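Local atomic coordinates of glutaredoxin-2 (Vaccinia virus, PDB entry 2G2Q), a protein that transfers disulfides to viral membrane proteins as a late carrier in the poxvirus cytoplasmic oxidation pathway, and is necessary for virion morphogenesis and virus replication. Residues M1-I6 / Y76-K81. Sequence-based numbering, arbitrary orientation.
With SO4 (sulfate ion), chain D.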
loop_
_atom_site.group_PDB
_atom_site.type_symbol
_atom_site.label_atom_id
_atom_site.label_comp_id
_atom_site.label_asym_id
_atom_site.label_seq_id
_atom_site.Cartn_x
_atom_site.Cartn_y
_atom_site.Cartn_z
HETATM N N MSE A 1 -5.652 20.468 -11.584
HETATM C CA MSE A 1 -5.856 19.989 -10.182
HETATM C C MSE A 1 -5.075 18.701 -9.968
HETATM O O MSE A 1 -5.022 17.858 -10.856
HETATM C CB MSE A 1 -7.340 19.741 -9.926
HETATM C CG MSE A 1 -7.701 19.305 -8.520
HETATM SE SE MSE A 1 -9.649 19.144 -8.361
HETATM C CE MSE A 1 -10.179 21.065 -8.540
ATOM N N LYS A 2 -4.469 18.552 -8.794
ATOM C CA LYS A 2 -3.641 17.383 -8.530
ATOM C C LYS A 2 -4.498 16.136 -8.416
ATOM O O LYS A 2 -5.641 16.179 -7.974
ATOM C CB LYS A 2 -2.765 17.580 -7.290
ATOM C CG LYS A 2 -1.484 18.362 -7.559
ATOM C CD LYS A 2 -1.259 19.419 -6.499
ATOM C CE LYS A 2 -0.225 19.010 -5.459
ATOM N NZ LYS A 2 0.953 19.938 -5.467
ATOM N N ASN A 3 -3.955 15.023 -8.864
ATOM C CA ASN A 3 -4.598 13.766 -8.617
ATOM C C ASN A 3 -4.222 13.311 -7.206
ATOM O O ASN A 3 -3.260 13.810 -6.619
ATOM C CB ASN A 3 -4.232 12.754 -9.708
ATOM C CG ASN A 3 -4.775 13.158 -11.083
ATOM O OD1 ASN A 3 -5.941 13.536 -11.215
ATOM N ND2 ASN A 3 -3.927 13.074 -12.112
ATOM N N VAL A 4 -4.996 12.382 -6.661
ATOM C CA VAL A 4 -4.821 11.935 -5.290
ATOM C C VAL A 4 -4.298 10.492 -5.251
ATOM O O VAL A 4 -4.869 9.598 -5.885
ATOM C CB VAL A 4 -6.161 12.033 -4.533
ATOM C CG1 VAL A 4 -5.951 11.905 -3.050
ATOM C CG2 VAL A 4 -6.845 13.366 -4.844
ATOM N N LEU A 5 -3.197 10.279 -4.535
ATOM C CA LEU A 5 -2.771 8.938 -4.154
ATOM C C LEU A 5 -3.417 8.570 -2.818
ATOM O O LEU A 5 -3.383 9.361 -1.872
ATOM C CB LEU A 5 -1.243 8.830 -4.061
ATOM C CG LEU A 5 -0.485 9.170 -5.361
ATOM C CD1 LEU A 5 1.066 9.208 -5.194
ATOM C CD2 LEU A 5 -0.915 8.268 -6.523
ATOM N N ILE A 6 -4.023 7.382 -2.768
ATOM C CA ILE A 6 -4.631 6.863 -1.553
ATOM C C ILE A 6 -3.847 5.646 -1.123
ATOM O O ILE A 6 -3.800 4.632 -1.832
ATOM C CB ILE A 6 -6.134 6.495 -1.736
ATOM C CG1 ILE A 6 -6.959 7.728 -2.123
ATOM C CG2 ILE A 6 -6.719 5.938 -0.471
ATOM C CD1 ILE A 6 -7.307 7.746 -3.557
ATOM N N TYR A 76 -6.474 8.417 -7.580
ATOM C CA TYR A 76 -7.800 8.960 -7.865
ATOM C C TYR A 76 -7.708 10.295 -8.604
ATOM O O TYR A 76 -6.971 11.210 -8.188
ATOM C CB TYR A 76 -8.624 9.143 -6.572
ATOM C CG TYR A 76 -10.027 9.635 -6.846
ATOM C CD1 TYR A 76 -10.908 8.877 -7.621
ATOM C CD2 TYR A 76 -10.473 10.866 -6.359
ATOM C CE1 TYR A 76 -12.197 9.302 -7.877
ATOM C CE2 TYR A 76 -11.777 11.313 -6.618
ATOM C CZ TYR A 76 -12.628 10.522 -7.390
ATOM O OH TYR A 76 -13.925 10.943 -7.688
ATOM N N ASN A 77 -8.478 10.413 -9.681
ATOM C CA ASN A 77 -8.574 11.674 -10.408
ATOM C C ASN A 77 -9.880 12.381 -10.111
ATOM O O ASN A 77 -10.916 12.021 -10.669
ATOM C CB ASN A 77 -8.387 11.471 -11.930
ATOM C CG ASN A 77 -8.358 12.789 -12.705
ATOM O OD1 ASN A 77 -9.191 13.688 -12.500
ATOM N ND2 ASN A 77 -7.396 12.911 -13.585
ATOM N N PRO A 78 -9.825 13.446 -9.292
ATOM C CA PRO A 78 -11.028 14.135 -8.775
ATOM C C PRO A 78 -11.841 14.874 -9.856
ATOM O O PRO A 78 -13.040 15.165 -9.673
ATOM C CB PRO A 78 -10.449 15.155 -7.791
ATOM C CG PRO A 78 -9.027 14.742 -7.564
ATOM C CD PRO A 78 -8.585 14.107 -8.846
ATOM N N GLN A 79 -11.193 15.190 -10.963
ATOM C CA GLN A 79 -11.849 15.902 -12.045
ATOM C C GLN A 79 -12.573 14.928 -12.979
ATOM O O GLN A 79 -13.734 15.141 -13.322
ATOM C CB GLN A 79 -10.816 16.735 -12.802
ATOM C CG GLN A 79 -10.219 17.854 -11.973
ATOM C CD GLN A 79 -10.947 19.170 -12.176
ATOM O OE1 GLN A 79 -12.179 19.242 -12.079
ATOM N NE2 GLN A 79 -10.186 20.225 -12.474
ATOM N N THR A 80 -11.888 13.866 -13.406
ATOM C CA THR A 80 -12.539 12.822 -14.212
ATOM C C THR A 80 -13.359 11.839 -13.374
ATOM O O THR A 80 -14.220 11.155 -13.907
ATOM C CB THR A 80 -11.556 11.986 -15.049
ATOM O OG1 THR A 80 -10.843 11.080 -14.195
ATOM C CG2 THR A 80 -10.594 12.856 -15.845
ATOM N N LYS A 81 -13.079 11.763 -12.074
ATOM C CA LYS A 81 -13.767 10.832 -11.171
ATOM C C LYS A 81 -13.422 9.378 -11.508
ATOM O O LYS A 81 -14.248 8.470 -11.377
ATOM C CB LYS A 81 -15.280 11.079 -11.169
ATOM C CG LYS A 81 -15.668 12.432 -10.586
ATOM C CD LYS A 81 -17.170 12.716 -10.713
ATOM C CE LYS A 81 -17.579 13.859 -9.797
ATOM N NZ LYS A 81 -18.849 14.537 -10.225
HETATM S S SO4 D . -1.319 10.887 -13.345
HETATM O O1 SO4 D . -2.583 10.248 -13.681
HETATM O O2 SO4 D . -0.413 9.912 -12.740
HETATM O O3 SO4 D . -0.732 11.396 -14.586
HETATM O O4 SO4 D . -1.555 11.994 -12.419
#
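V4 lays its CG2 methyl against the ring of P78, 3.7 Å from CG. CG2 stands beside V4's own backbone N (chi1 of CG1 -166°), and a branched side chain of this kind suits an extended strand. On the same face I6 bends its CD1 alongside CB of Y76, 3.6 Å away, while the phenol leads away from segment 1-6. V4 and Y76 form an antiparallel hydrogen-bonded pair: V4 N gives to Y76 O at 2.8 Å, and Y76 N to V4 O, both nearly straight. This pairing joins strands 3-9 and 71-77 in the central sheet of the thioredoxin fold. P78 suits the strand end: it has no N-H for a partner strand, and its CG and CD instead rest 3.7 Å from K2 O. N77 OD1 holds the turn beyond, accepting a bent, in-plane bond from Q79 N (Asx turn) and a nearly straight one from T80 N, above the plane (Asx motif). N3 OD1 lies 2.9 Å from N77 ND2, too poorly angled for a hydrogen bond, the amide planes 49° apart. An amide suits N3, since its ND2 can meanwhile donate to sulfate O4, 2.6 Å away; Y30, K75 and Y116 also bind this ion, probably from the crystallisation liquor. At the exposed end, the long, unbranched selenomethionine M1 crosses Q79 at about a right angle, SE of M1 3.9 Å from CG of Q79.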